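Local coordinates for periplasmic sugar-binding protein (Chloroflexus aurantiacus, PDB 4RXU) that binds D-glucose in the cleft between its two lobes and probably serves as the solute-binding component of an ABC-type sugar transporter, at residues T28-K40 with L56-G70. Residues are numbered along the deposited sequence; the frame is centred on the assembly and turned at random.
Sequences TQQLAVGIVLPTK and LQQAGYQVEILFSQG
I35 and L37 pack against I65 and F67 on one face of the parallel strand pair 29-37 and 61-67, the two strands of a beta-alpha-beta crossover through helix 44-59 in a periplasmic binding protein lobe. The apolar part is tight. I35 CD1 sits 3.7 Å from V63 CG1 and also meets I65 CG1, while helix 44-59 closes over this face, with F52 touching I35. L37 CB approaches F67 CE2 at 3.6 Å. With CG beside its backbone N (chi1 -78°), K40 sets that carbon over the centre of the F67 ring, a CH-pi contact 6° off the normal. L31 CD1 makes another over one face of the Y61 ring, 3.4 Å from CG, with A59 CB on the opposite face; I308 and V312 of helix 300-315 also touch Y61. I35 N to E64 O, L66 N to I35 O and L37 N to L66 O, each 2.9 Å, zip 33-37 to 61-67.

The pairing opens at the inverse gamma turn centred on A32. One water accepts from E64 N and donates to V33 O; another donates to L31 O and Q62 O. On the turn's N-terminal side Q29, Q30 and Q62 are exposed, yet Q29 N bonds G60 O, Q62 N bonds Q29 O and L31 N bonds Q62 O. At the glucose-side end, G70 N donates to P38 O at 2.8 Å.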
loop_
_atom_site.group_PDB
_atom_site.type_symbol
_atom_site.label_atom_id
_atom_site.label_comp_id
_atom_site.label_asym_id
_atom_site.label_seq_id
_atom_site.Cartn_x
_atom_site.Cartn_y
_atom_site.Cartn_z
ATOM N N THR A 28 3.645 -22.401 24.715
ATOM C CA THR A 28 4.197 -21.274 23.911
ATOM C C THR A 28 5.060 -20.385 24.815
ATOM O O THR A 28 4.999 -20.508 26.045
ATOM C CB THR A 28 3.060 -20.454 23.255
ATOM O OG1 THR A 28 2.432 -19.608 24.225
ATOM C CG2 THR A 28 2.017 -21.397 22.629
ATOM N N GLN A 29 5.863 -19.505 24.222
ATOM C CA GLN A 29 6.612 -18.530 25.016
ATOM C C GLN A 29 6.104 -17.117 24.744
ATOM O O GLN A 29 5.863 -16.721 23.603
ATOM C CB GLN A 29 8.138 -18.628 24.827
ATOM C CG GLN A 29 8.643 -18.626 23.395
ATOM C CD GLN A 29 10.151 -18.833 23.272
ATOM O OE1 GLN A 29 10.598 -19.703 22.519
ATOM N NE2 GLN A 29 10.940 -18.029 23.988
ATOM N N GLN A 30 5.919 -16.366 25.823
ATOM C CA GLN A 30 5.565 -14.973 25.715
ATOM C C GLN A 30 6.836 -14.239 25.311
ATOM O O GLN A 30 7.863 -14.332 25.985
ATOM C CB GLN A 30 5.094 -14.422 27.055
ATOM C CG GLN A 30 3.600 -14.354 27.272
ATOM C CD GLN A 30 3.299 -13.654 28.582
ATOM O OE1 GLN A 30 4.107 -13.688 29.512
ATOM N NE2 GLN A 30 2.148 -13.001 28.660
ATOM N N LEU A 31 6.775 -13.536 24.195
ATOM C CA LEU A 31 7.872 -12.666 23.802
ATOM C C LEU A 31 7.583 -11.233 24.232
ATOM O O LEU A 31 6.443 -10.785 24.197
ATOM C CB LEU A 31 8.081 -12.704 22.283
ATOM C CG LEU A 31 8.480 -14.049 21.682
ATOM C CD1 LEU A 31 8.764 -13.853 20.201
ATOM C CD2 LEU A 31 9.667 -14.683 22.374
ATOM N N ALA A 32 8.640 -10.518 24.601
ATOM C CA ALA A 32 8.546 -9.099 24.973
ATOM C C ALA A 32 8.500 -8.230 23.731
ATOM O O ALA A 32 9.373 -7.386 23.459
ATOM C CB ALA A 32 9.686 -8.711 25.891
ATOM N N VAL A 33 7.435 -8.456 22.991
ATOM C CA VAL A 33 7.183 -7.817 21.697
ATOM C C VAL A 33 5.699 -7.444 21.673
ATOM O O VAL A 33 4.863 -8.182 22.207
ATOM C CB VAL A 33 7.504 -8.745 20.510
ATOM C CG1 VAL A 33 7.216 -8.047 19.183
ATOM C CG2 VAL A 33 8.949 -9.184 20.559
ATOM N N GLY A 34 5.390 -6.306 21.052
ATOM C CA GLY A 34 4.021 -5.877 20.837
ATOM C C GLY A 34 3.880 -5.433 19.401
ATOM O O GLY A 34 4.830 -4.902 18.809
ATOM N N ILE A 35 2.714 -5.724 18.827
ATOM C CA ILE A 35 2.399 -5.376 17.449
ATOM C C ILE A 35 1.242 -4.398 17.436
ATOM O O ILE A 35 0.223 -4.658 18.079
ATOM C CB ILE A 35 2.027 -6.618 16.627
ATOM C CG1 ILE A 35 3.238 -7.551 16.499
ATOM C CG2 ILE A 35 1.535 -6.240 15.229
ATOM C CD1 ILE A 35 2.874 -8.954 16.014
ATOM N N VAL A 36 1.408 -3.274 16.731
ATOM C CA VAL A 36 0.330 -2.284 16.604
ATOM C C VAL A 36 0.009 -2.064 15.150
ATOM O O VAL A 36 0.898 -1.745 14.359
ATOM C CB VAL A 36 0.665 -0.945 17.312
ATOM C CG1 VAL A 36 -0.462 0.090 17.174
ATOM C CG2 VAL A 36 0.943 -1.182 18.788
ATOM N N LEU A 37 -1.253 -2.298 14.802
ATOM C CA LEU A 37 -1.737 -2.130 13.409
ATOM C C LEU A 37 -2.785 -1.022 13.385
ATOM O O LEU A 37 -3.459 -0.791 14.376
ATOM C CB LEU A 37 -2.307 -3.443 12.880
ATOM C CG LEU A 37 -1.256 -4.565 12.722
ATOM C CD1 LEU A 37 -1.986 -5.851 12.354
ATOM C CD2 LEU A 37 -0.155 -4.240 11.706
ATOM N N PRO A 38 -2.954 -0.346 12.234
ATOM C CA PRO A 38 -3.650 0.936 12.295
ATOM C C PRO A 38 -5.163 0.862 12.365
ATOM O O PRO A 38 -5.782 1.677 13.055
ATOM C CB PRO A 38 -3.190 1.635 11.011
ATOM C CG PRO A 38 -2.906 0.489 10.069
ATOM C CD PRO A 38 -2.218 -0.500 10.972
ATOM N N THR A 39 -5.761 -0.101 11.668
ATOM C CA THR A 39 -7.216 -0.183 11.590
ATOM C C THR A 39 -7.641 -1.527 11.036
ATOM O O THR A 39 -6.925 -2.104 10.219
ATOM C CB THR A 39 -7.812 0.961 10.714
ATOM O OG1 THR A 39 -9.235 0.858 10.672
ATOM C CG2 THR A 39 -7.273 0.932 9.299
ATOM N N LYS A 40 -8.817 -1.991 11.456
ATOM C CA LYS A 40 -9.465 -3.167 10.850
ATOM C C LYS A 40 -10.345 -2.792 9.649
ATOM O O LYS A 40 -10.913 -3.654 8.999
ATOM C CB LYS A 40 -10.315 -3.929 11.881
ATOM C CG LYS A 40 -9.511 -4.813 12.819
ATOM C CD LYS A 40 -10.250 -6.115 13.138
ATOM C CE LYS A 40 -10.951 -6.118 14.484
ATOM N NZ LYS A 40 -10.703 -7.405 15.194
ATOM N N LEU A 56 3.179 -16.736 14.431
ATOM C CA LEU A 56 3.386 -16.791 15.864
ATOM C C LEU A 56 3.001 -18.180 16.396
ATOM O O LEU A 56 3.744 -18.764 17.201
ATOM C CB LEU A 56 2.600 -15.666 16.565
ATOM C CG LEU A 56 3.067 -14.233 16.254
ATOM C CD1 LEU A 56 2.056 -13.234 16.799
ATOM C CD2 LEU A 56 4.464 -13.997 16.802
ATOM N N GLN A 57 1.876 -18.718 15.909
ATOM C CA GLN A 57 1.421 -20.070 16.289
ATOM C C GLN A 57 2.482 -21.102 15.908
ATOM O O GLN A 57 2.803 -21.975 16.699
ATOM C CB GLN A 57 0.070 -20.447 15.643
ATOM C CG GLN A 57 -0.385 -21.863 16.028
ATOM C CD GLN A 57 -1.856 -22.138 15.742
ATOM O OE1 GLN A 57 -2.621 -21.236 15.386
ATOM N NE2 GLN A 57 -2.260 -23.398 15.902
ATOM N N GLN A 58 3.029 -20.976 14.698
ATOM C CA GLN A 58 4.008 -21.944 14.127
ATOM C C GLN A 58 5.243 -22.006 15.004
ATOM O O GLN A 58 5.794 -23.069 15.285
ATOM C CB GLN A 58 4.513 -21.499 12.739
ATOM C CG GLN A 58 3.948 -22.145 11.491
ATOM C CD GLN A 58 4.130 -23.667 11.397
ATOM O OE1 GLN A 58 3.255 -24.350 10.866
ATOM N NE2 GLN A 58 5.250 -24.204 11.903
ATOM N N ALA A 59 5.675 -20.820 15.419
ATOM C CA ALA A 59 6.883 -20.681 16.230
ATOM C C ALA A 59 6.677 -20.891 17.737
ATOM O O ALA A 59 7.648 -20.904 18.497
ATOM C CB ALA A 59 7.515 -19.317 15.975
ATOM N N GLY A 60 5.437 -21.078 18.170
ATOM C CA GLY A 60 5.124 -21.168 19.593
ATOM C C GLY A 60 5.379 -19.871 20.336
ATOM O O GLY A 60 5.840 -19.885 21.468
ATOM N N TYR A 61 5.091 -18.751 19.676
ATOM C CA TYR A 61 5.282 -17.424 20.260
ATOM C C TYR A 61 3.930 -16.800 20.565
ATOM O O TYR A 61 2.968 -16.977 19.815
ATOM C CB TYR A 61 6.016 -16.466 19.315
ATOM C CG TYR A 61 7.449 -16.787 18.955
ATOM C CD1 TYR A 61 8.285 -17.531 19.793
ATOM C CD2 TYR A 61 7.984 -16.285 17.772
ATOM C CE1 TYR A 61 9.604 -17.794 19.434
ATOM C CE2 TYR A 61 9.289 -16.538 17.403
ATOM C CZ TYR A 61 10.102 -17.286 18.232
ATOM O OH TYR A 61 11.397 -17.494 17.816
ATOM N N GLN A 62 3.870 -16.112 21.701
ATOM C CA GLN A 62 2.725 -15.293 22.043
ATOM C C GLN A 62 3.125 -13.827 22.087
ATOM O O GLN A 62 4.025 -13.428 22.835
ATOM C CB GLN A 62 2.090 -15.682 23.368
ATOM C CG GLN A 62 0.658 -15.157 23.446
ATOM C CD GLN A 62 0.446 -14.066 24.486
ATOM O OE1 GLN A 62 0.659 -12.874 24.232
ATOM N NE2 GLN A 62 -0.020 -14.478 25.664
ATOM N N VAL A 63 2.463 -13.055 21.238
ATOM C CA VAL A 63 2.716 -11.623 21.076
ATOM C C VAL A 63 1.366 -10.922 20.896
ATOM O O VAL A 63 0.547 -11.318 20.053
ATOM C CB VAL A 63 3.591 -11.368 19.834
ATOM C CG1 VAL A 63 3.693 -9.885 19.504
ATOM C CG2 VAL A 63 4.967 -11.987 19.990
ATOM N N GLU A 64 1.136 -9.877 21.685
ATOM C CA GLU A 64 -0.127 -9.161 21.610
ATOM C C GLU A 64 -0.176 -8.272 20.361
ATOM O O GLU A 64 0.805 -7.602 20.027
ATOM C CB GLU A 64 -0.376 -8.322 22.871
ATOM C CG GLU A 64 -1.760 -7.686 22.908
ATOM C CD GLU A 64 -2.108 -7.080 24.259
ATOM O OE1 GLU A 64 -1.174 -6.768 25.035
ATOM O OE2 GLU A 64 -3.315 -6.913 24.548
ATOM N N ILE A 65 -1.325 -8.297 19.688
ATOM C CA ILE A 65 -1.631 -7.424 18.547
ATOM C C ILE A 65 -2.754 -6.484 18.960
ATOM O O ILE A 65 -3.799 -6.919 19.400
ATOM C CB ILE A 65 -2.093 -8.240 17.319
ATOM C CG1 ILE A 65 -1.003 -9.260 16.926
ATOM C CG2 ILE A 65 -2.430 -7.336 16.137
ATOM C CD1 ILE A 65 -1.408 -10.253 15.850
ATOM N N LEU A 66 -2.495 -5.194 18.853
ATOM C CA LEU A 66 -3.476 -4.141 19.116
ATOM C C LEU A 66 -3.736 -3.348 17.843
ATOM O O LEU A 66 -2.815 -3.086 17.054
ATOM C CB LEU A 66 -2.967 -3.154 20.162
ATOM C CG LEU A 66 -2.729 -3.779 21.533
ATOM C CD1 LEU A 66 -2.055 -2.804 22.483
ATOM C CD2 LEU A 66 -4.025 -4.282 22.134
ATOM N N PHE A 67 -4.989 -2.964 17.660
ATOM C CA PHE A 67 -5.363 -2.092 16.548
ATOM C C PHE A 67 -5.629 -0.692 17.097
ATOM O O PHE A 67 -6.130 -0.520 18.198
ATOM C CB PHE A 67 -6.602 -2.597 15.777
ATOM C CG PHE A 67 -6.309 -3.730 14.832
ATOM C CD1 PHE A 67 -6.294 -5.043 15.276
ATOM C CD2 PHE A 67 -6.014 -3.478 13.480
ATOM C CE1 PHE A 67 -6.012 -6.086 14.411
ATOM C CE2 PHE A 67 -5.724 -4.517 12.620
ATOM C CZ PHE A 67 -5.722 -5.815 13.085
ATOM N N SER A 68 -5.367 0.292 16.257
ATOM C CA SER A 68 -5.470 1.697 16.607
ATOM C C SER A 68 -6.752 2.393 16.172
ATOM O O SER A 68 -6.934 3.574 16.467
ATOM C CB SER A 68 -4.251 2.433 16.072
ATOM O OG SER A 68 -3.069 1.871 16.639
ATOM N N GLN A 69 -7.619 1.688 15.456
ATOM C CA GLN A 69 -8.919 2.225 15.016
ATOM C C GLN A 69 -8.831 3.531 14.256
ATOM O O GLN A 69 -9.697 4.409 14.350
ATOM C CB GLN A 69 -9.818 2.391 16.202
ATOM C CG GLN A 69 -9.850 1.095 16.951
ATOM C CD GLN A 69 -10.507 1.297 18.233
ATOM O OE1 GLN A 69 -9.857 1.517 19.255
ATOM N NE2 GLN A 69 -11.819 1.262 18.207
ATOM N N GLY A 70 -7.755 3.651 13.509
ATOM C CA GLY A 70 -7.536 4.808 12.667
ATOM C C GLY A 70 -7.319 6.082 13.441
ATOM O O GLY A 70 -7.592 7.154 12.924
HETATM O O HOH W 1 3.802 -11.408 24.879
HETATM O O HOH W 2 2.898 -9.020 23.726
#